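Local structure of glycosyl hydrolase family 2, TIM barrel domain protein (Parabacteroides merdae ATCC 43184, 6DXU) at residues A27-R32 and Q297-E302; L222-S227 and V239-Y244; M270-P275 and Q284-E289; G306-E311 and F318-K323. The protein is a gut-bacterial beta-glucuronidase of glycoside hydrolase family 2, and so probably hydrolyses beta-glucuronides to release glucuronic acid. One frame throughout, in Å; residues are numbered along the deposited sequence.

Contact 1: residues A27-R32 and Q297-E302; sequences AMNKIR and QTFTTE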
# COMPACT_ATOMS: atom_id res chain seq x y z
N ALA D 27 -19.53 -29.02 20.85
CA ALA D 27 -19.80 -29.99 21.90
C ALA D 27 -18.64 -30.96 22.10
O ALA D 27 -17.64 -30.62 22.73
CB ALA D 27 -21.08 -30.79 21.59
N MET D 28 -18.78 -32.18 21.58
CA MET D 28 -17.76 -33.22 21.67
C MET D 28 -16.75 -33.17 20.53
O MET D 28 -15.82 -33.98 20.50
CB MET D 28 -18.43 -34.60 21.69
N ASN D 29 -16.91 -32.23 19.59
CA ASN D 29 -16.04 -32.07 18.44
C ASN D 29 -14.97 -31.01 18.67
O ASN D 29 -14.28 -30.61 17.71
CB ASN D 29 -16.87 -31.71 17.22
CG ASN D 29 -17.93 -30.68 17.55
OD1 ASN D 29 -18.51 -30.71 18.64
ND2 ASN D 29 -18.16 -29.76 16.63
N LYS D 30 -14.83 -30.55 19.91
CA LYS D 30 -13.96 -29.45 20.30
C LYS D 30 -12.78 -30.03 21.07
O LYS D 30 -12.95 -30.64 22.13
CB LYS D 30 -14.73 -28.47 21.17
CG LYS D 30 -14.05 -27.16 21.45
CD LYS D 30 -15.10 -26.13 21.85
CE LYS D 30 -14.57 -24.72 21.91
NZ LYS D 30 -15.66 -23.73 21.56
N ILE D 31 -11.58 -29.81 20.55
CA ILE D 31 -10.37 -30.45 21.05
C ILE D 31 -9.40 -29.37 21.48
O ILE D 31 -8.97 -28.56 20.65
CB ILE D 31 -9.76 -31.36 19.99
CG1 ILE D 31 -10.79 -32.42 19.59
CG2 ILE D 31 -8.47 -31.99 20.50
CD1 ILE D 31 -10.52 -33.07 18.25
N ARG D 32 -9.08 -29.33 22.78
CA ARG D 32 -8.07 -28.40 23.24
C ARG D 32 -6.70 -28.84 22.74
O ARG D 32 -6.28 -29.97 22.99
CB ARG D 32 -8.09 -28.31 24.77
CG ARG D 32 -9.23 -27.47 25.28
CD ARG D 32 -9.40 -27.64 26.80
NE ARG D 32 -10.53 -26.84 27.26
CZ ARG D 32 -10.94 -26.81 28.52
NH1 ARG D 32 -10.32 -27.54 29.44
NH2 ARG D 32 -11.98 -26.06 28.86
N GLN D 297 -25.96 -35.31 7.86
CA GLN D 297 -25.47 -34.84 9.14
C GLN D 297 -26.61 -34.71 10.13
O GLN D 297 -27.77 -34.49 9.75
CB GLN D 297 -24.77 -33.48 9.01
CG GLN D 297 -25.76 -32.33 8.85
CD GLN D 297 -25.10 -30.98 8.95
OE1 GLN D 297 -24.29 -30.60 8.09
NE2 GLN D 297 -25.45 -30.23 10.00
N THR D 298 -26.27 -34.88 11.40
CA THR D 298 -27.11 -34.49 12.52
C THR D 298 -26.18 -33.81 13.51
O THR D 298 -25.31 -34.48 14.10
CB THR D 298 -27.82 -35.68 13.16
OG1 THR D 298 -28.60 -36.36 12.16
CG2 THR D 298 -28.76 -35.22 14.26
N PHE D 299 -26.33 -32.51 13.70
CA PHE D 299 -25.40 -31.71 14.48
C PHE D 299 -26.17 -31.01 15.59
O PHE D 299 -27.09 -30.23 15.31
CB PHE D 299 -24.68 -30.68 13.61
CG PHE D 299 -23.74 -29.80 14.36
CD1 PHE D 299 -22.49 -30.26 14.74
CD2 PHE D 299 -24.11 -28.51 14.71
CE1 PHE D 299 -21.62 -29.45 15.43
CE2 PHE D 299 -23.24 -27.70 15.41
CZ PHE D 299 -22.00 -28.17 15.77
N THR D 300 -25.78 -31.27 16.83
CA THR D 300 -26.46 -30.73 17.99
C THR D 300 -25.49 -29.90 18.83
O THR D 300 -24.35 -30.32 19.07
CB THR D 300 -27.04 -31.83 18.88
OG1 THR D 300 -28.03 -32.55 18.14
CG2 THR D 300 -27.70 -31.21 20.11
N THR D 301 -25.95 -28.74 19.27
CA THR D 301 -25.20 -27.97 20.24
C THR D 301 -26.19 -27.36 21.22
O THR D 301 -27.40 -27.32 20.97
CB THR D 301 -24.34 -26.89 19.55
OG1 THR D 301 -23.49 -26.26 20.51
CG2 THR D 301 -25.19 -25.84 18.83
N GLU D 302 -25.68 -26.88 22.34
CA GLU D 302 -26.59 -26.30 23.32
C GLU D 302 -26.01 -25.01 23.86
O GLU D 302 -24.81 -24.75 23.78
CB GLU D 302 -26.93 -27.26 24.46
CG GLU D 302 -25.76 -27.76 25.25
CD GLU D 302 -26.20 -28.66 26.40
OE1 GLU D 302 -26.78 -29.73 26.13
OE2 GLU D 302 -25.98 -28.28 27.57
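The seam between the N-terminal jelly-roll-like sugar-binding domain of family 2 hydrolases and the immunoglobulin-like beta-sandwich that follows it runs past Asn-29 and Phe-299. Residues 27-32 lead into strand 30-32, at the border of a sheet beside strand 194-199, while 297-302 belong to strand 297-305, an outer strand of the sandwich. No hydrogen bond joins the two segments, and the touch is slight. Phe-299 has CG anti to its backbone N (chi1 178°), which carries the ring out from the strand toward the N-terminal segment. There the amide of Asn-29 meets the ring at its edge, near the ring plane, with the two planes almost perpendicular, 83° apart. The same amide is held from both ends: ND2 bonds the carbonyl of Tyr-198 on the neighbouring strand, and OD1 takes a weak bond at 3.0 Å from N of the poorly ordered Ala-27. Pro-200 and Tyr-103 also touch the phenylalanine, and Thr-301 OG1 bonds Pro-26 O just ahead of the segment. Ala-27 rests its CB at 4.2 Å from Thr-300 O, and Asn-29 ND2 stands 3.7 Å from CE1 of Phe-299.

Contact 2: residues L222-S227 and V239-Y244; sequences LKVKTS and VTVSVY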
# COMPACT_ATOMS: atom_id res chain seq x y z
N LEU D 222 -38.64 -15.87 25.28
CA LEU D 222 -37.36 -16.29 24.72
C LEU D 222 -37.46 -16.22 23.20
O LEU D 222 -38.38 -16.80 22.61
CB LEU D 222 -36.98 -17.69 25.18
CG LEU D 222 -35.71 -18.26 24.52
CD1 LEU D 222 -34.47 -17.49 24.97
CD2 LEU D 222 -35.56 -19.75 24.85
N LYS D 223 -36.56 -15.47 22.58
CA LYS D 223 -36.38 -15.46 21.13
C LYS D 223 -35.05 -16.12 20.82
O LYS D 223 -34.02 -15.74 21.40
CB LYS D 223 -36.40 -14.04 20.56
CG LYS D 223 -37.76 -13.34 20.62
CD LYS D 223 -37.70 -12.02 19.85
CE LYS D 223 -38.46 -10.91 20.58
NZ LYS D 223 -38.73 -9.77 19.65
N VAL D 224 -35.08 -17.12 19.95
CA VAL D 224 -33.90 -17.88 19.59
C VAL D 224 -33.49 -17.43 18.19
O VAL D 224 -34.21 -17.70 17.22
CB VAL D 224 -34.15 -19.39 19.62
CG1 VAL D 224 -32.91 -20.14 19.19
CG2 VAL D 224 -34.61 -19.85 21.03
N LYS D 225 -32.37 -16.73 18.09
CA LYS D 225 -31.87 -16.26 16.81
C LYS D 225 -30.52 -16.89 16.53
O LYS D 225 -29.71 -17.13 17.44
CB LYS D 225 -31.76 -14.73 16.77
CG LYS D 225 -33.09 -14.00 16.86
CD LYS D 225 -32.91 -12.50 17.05
CE LYS D 225 -34.26 -11.78 17.11
NZ LYS D 225 -34.08 -10.34 17.46
N THR D 226 -30.26 -17.17 15.26
CA THR D 226 -29.02 -17.84 14.91
C THR D 226 -28.52 -17.32 13.57
O THR D 226 -29.28 -16.77 12.77
CB THR D 226 -29.21 -19.36 14.86
OG1 THR D 226 -27.93 -19.99 14.76
CG2 THR D 226 -30.06 -19.76 13.68
N SER D 227 -27.22 -17.45 13.38
CA SER D 227 -26.56 -17.26 12.09
C SER D 227 -25.93 -18.58 11.69
O SER D 227 -25.20 -19.19 12.48
CB SER D 227 -25.48 -16.17 12.18
OG SER D 227 -26.04 -14.91 12.50
N VAL D 239 -34.30 -28.09 11.29
CA VAL D 239 -33.72 -27.52 12.50
C VAL D 239 -34.71 -27.72 13.64
O VAL D 239 -35.88 -27.33 13.54
CB VAL D 239 -33.39 -26.03 12.32
CG1 VAL D 239 -32.88 -25.45 13.63
CG2 VAL D 239 -32.34 -25.87 11.23
N THR D 240 -34.25 -28.35 14.72
CA THR D 240 -35.04 -28.55 15.93
C THR D 240 -34.54 -27.61 17.03
O THR D 240 -33.33 -27.50 17.25
CB THR D 240 -34.97 -30.00 16.41
OG1 THR D 240 -35.44 -30.86 15.37
CG2 THR D 240 -35.84 -30.21 17.68
N VAL D 241 -35.47 -26.92 17.68
CA VAL D 241 -35.19 -26.07 18.83
C VAL D 241 -35.91 -26.70 20.02
O VAL D 241 -37.13 -26.89 19.98
CB VAL D 241 -35.68 -24.63 18.61
CG1 VAL D 241 -35.33 -23.76 19.81
CG2 VAL D 241 -35.10 -24.05 17.32
N SER D 242 -35.15 -27.04 21.06
CA SER D 242 -35.73 -27.58 22.29
C SER D 242 -35.20 -26.81 23.48
O SER D 242 -34.01 -26.46 23.52
CB SER D 242 -35.41 -29.07 22.45
OG SER D 242 -35.94 -29.81 21.36
N VAL D 243 -36.07 -26.54 24.45
CA VAL D 243 -35.70 -25.82 25.66
C VAL D 243 -35.97 -26.71 26.87
O VAL D 243 -37.07 -27.26 27.02
CB VAL D 243 -36.46 -24.49 25.77
CG1 VAL D 243 -36.12 -23.80 27.07
CG2 VAL D 243 -36.10 -23.61 24.58
N TYR D 244 -34.97 -26.84 27.74
CA TYR D 244 -35.09 -27.64 28.95
C TYR D 244 -35.00 -26.73 30.16
O TYR D 244 -34.31 -25.71 30.14
CB TYR D 244 -34.00 -28.70 29.03
CG TYR D 244 -33.96 -29.66 27.87
CD1 TYR D 244 -34.58 -30.90 27.94
CD2 TYR D 244 -33.28 -29.34 26.70
CE1 TYR D 244 -34.53 -31.79 26.88
CE2 TYR D 244 -33.21 -30.22 25.64
CZ TYR D 244 -33.84 -31.44 25.73
OH TYR D 244 -33.78 -32.30 24.66
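Leu-222 and Val-243, with Val-224 and Val-241 beside them, meet through methyl groups; no hydrogen bond links residues 222-227 to 239-244. In the first pair CD2 of Leu-222 lies 3.9 Å from CG2 of Val-243. In the second, CG2 of Val-224 approaches CG1 of Val-241 at 4.2 Å. Both pairs point their CB atoms at the facing strand, and in each the two side chains pass alongside one another in opposite directions instead of meeting head on. The leucine reaches across because its CG is anti to the backbone N (chi1 174°), with CD2 as the branch that does the touching. The two valines of the second pair share one rotamer but offer different methyls: Val-224 uses the branch beside its backbone N, Val-241 the one anti to it.

The backbones stay well apart, with CA atoms of Val-224 and Val-241 8.3 Å from each other, a separation bridged by side chains alone. Further apolar groups surround the pairs: Leu-209 lies against both Leu-222 and Val-224, Leu-267 touches Val-241, and Cys-288 and Leu-290 touch both Val-224 and Val-241.

At intervening positions Lys-225 forms a salt bridge with Glu-210, and the hydroxyls of Thr-240 and Ser-242 bond those of Thr-255 and Ser-253 on strand 250-259. The buried Thr-226 bonds Gln-206 O through OG1.

Two sheets, one containing strand 219-229 and the other strand 237-244, thus face each other through an apolar interior, as in a beta-sandwich, here the immunoglobulin-like domain of family 2 glycoside hydrolases.

Contact 3: residues M270-P275 and Q284-E289; sequences MKIKNP and QLYTCE. With BCN (bicine), chain M.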
# COMPACT_ATOMS: atom_id res chain seq x y z
N MET D 270 -40.99 -17.86 22.11
CA MET D 270 -41.81 -18.64 23.02
C MET D 270 -41.99 -17.89 24.33
O MET D 270 -41.17 -17.06 24.72
CB MET D 270 -41.22 -20.01 23.31
CG MET D 270 -40.04 -19.94 24.21
SD MET D 270 -39.26 -21.51 24.18
CE MET D 270 -39.45 -22.03 25.88
N LYS D 271 -43.10 -18.20 24.98
CA LYS D 271 -43.47 -17.63 26.26
C LYS D 271 -43.51 -18.72 27.32
O LYS D 271 -44.17 -19.75 27.12
CB LYS D 271 -44.82 -16.95 26.15
CG LYS D 271 -45.20 -16.21 27.36
N ILE D 272 -42.79 -18.52 28.41
CA ILE D 272 -42.77 -19.46 29.53
C ILE D 272 -43.52 -18.81 30.69
O ILE D 272 -43.11 -17.75 31.18
CB ILE D 272 -41.35 -19.83 29.96
CG1 ILE D 272 -40.54 -20.35 28.77
CG2 ILE D 272 -41.38 -20.86 31.09
CD1 ILE D 272 -39.14 -20.78 29.13
N LYS D 273 -44.62 -19.43 31.11
CA LYS D 273 -45.33 -18.97 32.29
C LYS D 273 -44.62 -19.49 33.53
O LYS D 273 -44.13 -20.62 33.55
CB LYS D 273 -46.79 -19.43 32.27
N ASN D 274 -44.56 -18.65 34.57
CA ASN D 274 -43.88 -18.98 35.82
C ASN D 274 -42.47 -19.49 35.60
O ASN D 274 -42.10 -20.57 36.12
CB ASN D 274 -44.69 -20.00 36.61
CG ASN D 274 -46.13 -19.61 36.80
OD1 ASN D 274 -46.42 -18.50 37.24
ND2 ASN D 274 -47.05 -20.52 36.46
N PRO D 275 -41.62 -18.77 34.89
CA PRO D 275 -40.26 -19.27 34.67
C PRO D 275 -39.50 -19.31 35.99
O PRO D 275 -39.76 -18.54 36.91
CB PRO D 275 -39.65 -18.25 33.70
CG PRO D 275 -40.37 -16.98 34.02
CD PRO D 275 -41.79 -17.40 34.38
N GLN D 284 -30.07 -20.61 38.60
CA GLN D 284 -30.72 -21.68 37.86
C GLN D 284 -30.80 -21.27 36.41
O GLN D 284 -31.16 -20.13 36.11
CB GLN D 284 -32.11 -22.00 38.44
CG GLN D 284 -32.02 -22.58 39.86
CD GLN D 284 -33.36 -23.07 40.40
OE1 GLN D 284 -34.17 -22.30 40.90
NE2 GLN D 284 -33.57 -24.38 40.32
N LEU D 285 -30.46 -22.18 35.51
CA LEU D 285 -30.35 -21.89 34.09
C LEU D 285 -31.26 -22.80 33.28
O LEU D 285 -31.44 -23.98 33.60
CB LEU D 285 -28.89 -22.08 33.61
CG LEU D 285 -27.87 -21.28 34.42
CD1 LEU D 285 -26.47 -21.87 34.30
CD2 LEU D 285 -27.91 -19.88 33.86
N TYR D 286 -31.78 -22.26 32.20
CA TYR D 286 -32.43 -23.04 31.16
C TYR D 286 -31.40 -23.42 30.10
O TYR D 286 -30.35 -22.79 29.96
CB TYR D 286 -33.56 -22.25 30.51
CG TYR D 286 -34.82 -22.14 31.35
CD1 TYR D 286 -35.93 -22.90 31.06
CD2 TYR D 286 -34.87 -21.28 32.44
CE1 TYR D 286 -37.09 -22.81 31.82
CE2 TYR D 286 -36.02 -21.17 33.21
CZ TYR D 286 -37.12 -21.94 32.89
OH TYR D 286 -38.27 -21.86 33.65
N THR D 287 -31.72 -24.45 29.32
CA THR D 287 -30.83 -24.88 28.26
C THR D 287 -31.58 -24.88 26.94
O THR D 287 -32.66 -25.46 26.83
CB THR D 287 -30.28 -26.28 28.53
OG1 THR D 287 -29.63 -26.31 29.80
CG2 THR D 287 -29.27 -26.65 27.44
N CYS D 288 -31.00 -24.25 25.93
CA CYS D 288 -31.56 -24.30 24.59
C CYS D 288 -30.69 -25.24 23.77
O CYS D 288 -29.47 -25.05 23.68
CB CYS D 288 -31.65 -22.90 23.98
SG CYS D 288 -32.33 -22.86 22.28
N GLU D 289 -31.31 -26.27 23.20
CA GLU D 289 -30.61 -27.29 22.43
C GLU D 289 -31.04 -27.16 20.97
O GLU D 289 -32.23 -27.26 20.67
CB GLU D 289 -30.92 -28.68 22.98
CG GLU D 289 -30.36 -29.85 22.20
CD GLU D 289 -30.78 -31.19 22.79
OE1 GLU D 289 -32.00 -31.50 22.76
OE2 GLU D 289 -29.91 -31.92 23.29
N1 BCN M . -44.20 -22.70 25.80
C1 BCN M . -43.88 -21.65 24.84
C2 BCN M . -45.01 -21.29 23.89
O21 BCN M . -46.04 -22.01 23.79
O22 BCN M . -44.91 -20.24 23.19
C3 BCN M . -43.17 -22.65 26.84
C4 BCN M . -43.59 -23.42 28.10
O4 BCN M . -44.52 -22.67 28.83
C5 BCN M . -44.04 -23.97 25.11
C6 BCN M . -45.24 -24.89 25.35
O6 BCN M . -44.87 -26.18 24.93
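Tyr-286 reaches across to Ile-272 and Pro-275 with the far end of its ring. CD1 of Ile-272 lies 3.9 Å from CE1 of the tyrosine, the two side chains running alongside in opposite directions. The hydroxyl end comes close to the proline, with OH 3.4 Å from Pro-275 CA. Chi1 of -75° places the tyrosine CG anti to the carbonyl carbon, and the ring rises from strand 286-294 toward the end of strand 263-273. Its buried hydroxyl is paired with the backbone N of Val-276, the residue directly after the proline, which ties the tip of the ring to the chain leaving the strand.

On the same strand as Ile-272 a bicine molecule is held by the backbone of Lys-271. Lys-271 N donates to carboxylate oxygen O22 at 3.3 Å, nearly straight at 167°, and Lys-271 O accepts from the bicine nitrogen N1 at 3.2 Å; a weak bond from O4 reaches the same carbonyl. Met-270 lies along the ligand, its CB 3.5 Å from C1 and its CE 3.9 Å from C3, and CG1 of Ile-272 is 4.0 Å from that C3. Val-251 and Phe-252 belong to the same pocket.

In the second shell Phe-307 meets Tyr-286 edge to face and also touches Ile-272, while Val-243 packs on the tyrosine. Main-chain bonds from Met-270 to Leu-222 and from Ile-272 to Gly-220 keep the strand in its sheet.

The tyrosine therefore spans the two facing sheets of the immunoglobulin-like beta-sandwich near one end, and the bicine occupies a site along strand 263-273, an edge strand of its sheet within this chain.

Contact 4: residues G306-E311 and F318-K323; sequences GFRHTE and FFLNGK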
# COMPACT_ATOMS: atom_id res chain seq x y z
N GLY D 306 -30.61 -17.59 31.35
CA GLY D 306 -31.39 -17.47 32.57
C GLY D 306 -32.35 -16.30 32.48
O GLY D 306 -32.11 -15.33 31.75
N PHE D 307 -33.45 -16.40 33.23
CA PHE D 307 -34.44 -15.34 33.36
C PHE D 307 -34.15 -14.56 34.64
O PHE D 307 -34.14 -15.15 35.73
CB PHE D 307 -35.87 -15.91 33.42
CG PHE D 307 -36.39 -16.44 32.10
CD1 PHE D 307 -36.75 -15.56 31.08
CD2 PHE D 307 -36.53 -17.81 31.90
CE1 PHE D 307 -37.25 -16.04 29.87
CE2 PHE D 307 -37.03 -18.29 30.70
CZ PHE D 307 -37.38 -17.40 29.68
N ARG D 308 -33.97 -13.25 34.53
CA ARG D 308 -33.87 -12.42 35.72
C ARG D 308 -34.11 -10.97 35.35
O ARG D 308 -33.84 -10.54 34.22
CB ARG D 308 -32.51 -12.59 36.42
CG ARG D 308 -31.38 -11.69 35.89
CD ARG D 308 -30.90 -12.14 34.52
NE ARG D 308 -29.78 -11.32 34.05
CZ ARG D 308 -29.93 -10.14 33.45
NH1 ARG D 308 -31.14 -9.64 33.23
NH2 ARG D 308 -28.85 -9.46 33.07
N HIS D 309 -34.67 -10.22 36.30
CA HIS D 309 -34.97 -8.80 36.15
C HIS D 309 -33.98 -8.00 36.98
O HIS D 309 -33.78 -8.30 38.16
CB HIS D 309 -36.40 -8.50 36.60
CG HIS D 309 -36.82 -7.08 36.36
ND1 HIS D 309 -36.61 -6.08 37.29
CD2 HIS D 309 -37.43 -6.49 35.31
CE1 HIS D 309 -37.07 -4.94 36.82
NE2 HIS D 309 -37.57 -5.16 35.61
N THR D 310 -33.38 -6.97 36.38
CA THR D 310 -32.45 -6.10 37.08
C THR D 310 -32.91 -4.66 36.96
O THR D 310 -33.48 -4.26 35.94
CB THR D 310 -31.01 -6.25 36.51
OG1 THR D 310 -31.00 -5.86 35.14
CG2 THR D 310 -30.55 -7.68 36.61
N GLU D 311 -32.65 -3.87 38.01
CA GLU D 311 -33.04 -2.46 37.96
C GLU D 311 -32.13 -1.62 38.84
O GLU D 311 -31.96 -1.93 40.02
CB GLU D 311 -34.50 -2.26 38.39
CG GLU D 311 -34.94 -0.80 38.32
CD GLU D 311 -36.38 -0.58 38.77
OE1 GLU D 311 -37.04 -1.55 39.21
OE2 GLU D 311 -36.85 0.57 38.68
N PHE D 318 -29.78 -1.11 43.95
CA PHE D 318 -29.90 -2.07 42.87
C PHE D 318 -30.88 -3.16 43.26
O PHE D 318 -30.88 -3.62 44.41
CB PHE D 318 -28.53 -2.68 42.54
CG PHE D 318 -28.58 -3.82 41.57
CD1 PHE D 318 -28.70 -3.58 40.20
CD2 PHE D 318 -28.50 -5.13 42.01
CE1 PHE D 318 -28.76 -4.63 39.30
CE2 PHE D 318 -28.55 -6.18 41.13
CZ PHE D 318 -28.68 -5.93 39.75
N PHE D 319 -31.73 -3.55 42.32
CA PHE D 319 -32.77 -4.55 42.55
C PHE D 319 -32.59 -5.72 41.61
O PHE D 319 -32.48 -5.53 40.40
CB PHE D 319 -34.18 -3.96 42.37
CG PHE D 319 -34.64 -3.12 43.53
CD1 PHE D 319 -35.65 -3.57 44.35
CD2 PHE D 319 -34.05 -1.91 43.81
CE1 PHE D 319 -36.08 -2.82 45.43
CE2 PHE D 319 -34.47 -1.15 44.89
CZ PHE D 319 -35.48 -1.61 45.69
N LEU D 320 -32.58 -6.92 42.17
CA LEU D 320 -32.57 -8.17 41.41
C LEU D 320 -33.89 -8.88 41.66
O LEU D 320 -34.23 -9.16 42.82
CB LEU D 320 -31.39 -9.05 41.82
CG LEU D 320 -31.32 -10.41 41.10
CD1 LEU D 320 -31.11 -10.19 39.60
CD2 LEU D 320 -30.24 -11.29 41.69
N ASN D 321 -34.65 -9.13 40.59
CA ASN D 321 -35.92 -9.85 40.69
C ASN D 321 -36.86 -9.19 41.69
O ASN D 321 -37.52 -9.85 42.49
CB ASN D 321 -35.68 -11.32 41.04
CG ASN D 321 -34.97 -12.07 39.93
OD1 ASN D 321 -35.16 -11.76 38.75
ND2 ASN D 321 -34.17 -13.07 40.28
N GLY D 322 -36.90 -7.86 41.65
CA GLY D 322 -37.81 -7.06 42.44
C GLY D 322 -37.45 -6.86 43.90
O GLY D 322 -38.26 -6.33 44.66
N LYS D 323 -36.24 -7.25 44.33
CA LYS D 323 -35.82 -7.04 45.71
C LYS D 323 -34.44 -6.41 45.76
O LYS D 323 -33.56 -6.75 44.95
CB LYS D 323 -35.82 -8.36 46.47
CG LYS D 323 -37.17 -9.08 46.39
CD LYS D 323 -37.09 -10.48 46.97
CE LYS D 323 -38.41 -11.23 46.79
NZ LYS D 323 -38.49 -12.36 47.75
O HOH W 1 -35.46 -6.15 39.93
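A beta hairpin of strands 310-312 and 318-320 carries this contact, at the passage from the sandwich domain to the TIM barrel. Asn-321 is the second residue of the type I' turn from Leu-320 to Lys-323, and its side chain reaches back. From CB the chain goes on to CG, which chi1 (-67°) sets anti to the carbonyl carbon and 4.1 Å from His-309 N; OD1 then accepts from that N at 2.9 Å, almost straight at 170°, while ND2 bonds the carbonyl of Trp-278. Asn-321 N returns a bond to His-309 O at 2.7 Å. Further along, Glu-311 and Phe-319 form an antiparallel hydrogen-bonded pair, and Thr-310 with Leu-320 a non-hydrogen-bonded one. Phe-318 swings its ring across to Thr-310, with CE1 3.9 Å from the threonine CB, and also packs on Leu-327. An alanine at Phe-318 would remove the ring and is likely to leave Thr-310 and Leu-327 with a gap beside them. Arg-308, in the chain leading into the hairpin, bonds Pro-420 O through NE just ahead of barrel strand 422-429. One water accepts from Gly-322 N at 2.8 Å and lies in the plane of the His-309 ring, 2.9 Å from ND1.

Contacts 2 and 3 join the same two sheets of the sandwich, their centres 11 Å apart: Tyr-244 OH lies 2.7 Å from Glu-289 OE1, and Val-243 CG2 packs 3.8 Å from Met-270 SD. Contact 1 lies about 22 Å from contact 3, centre to centre, yet touches it where strand 297-305 pairs with 286-294. Phe-307 couples contact 3 to contact 4, with CE2 3.6 Å from Ile-272 CD1, and the chain then enters the barrel. Bicine binds directly at contact 3, and the side chain of Val-243 in contact 2 is about 7 Å from it. A second bicine occupies a separate pocket that includes Arg-523, Asp-562 and Lys-766.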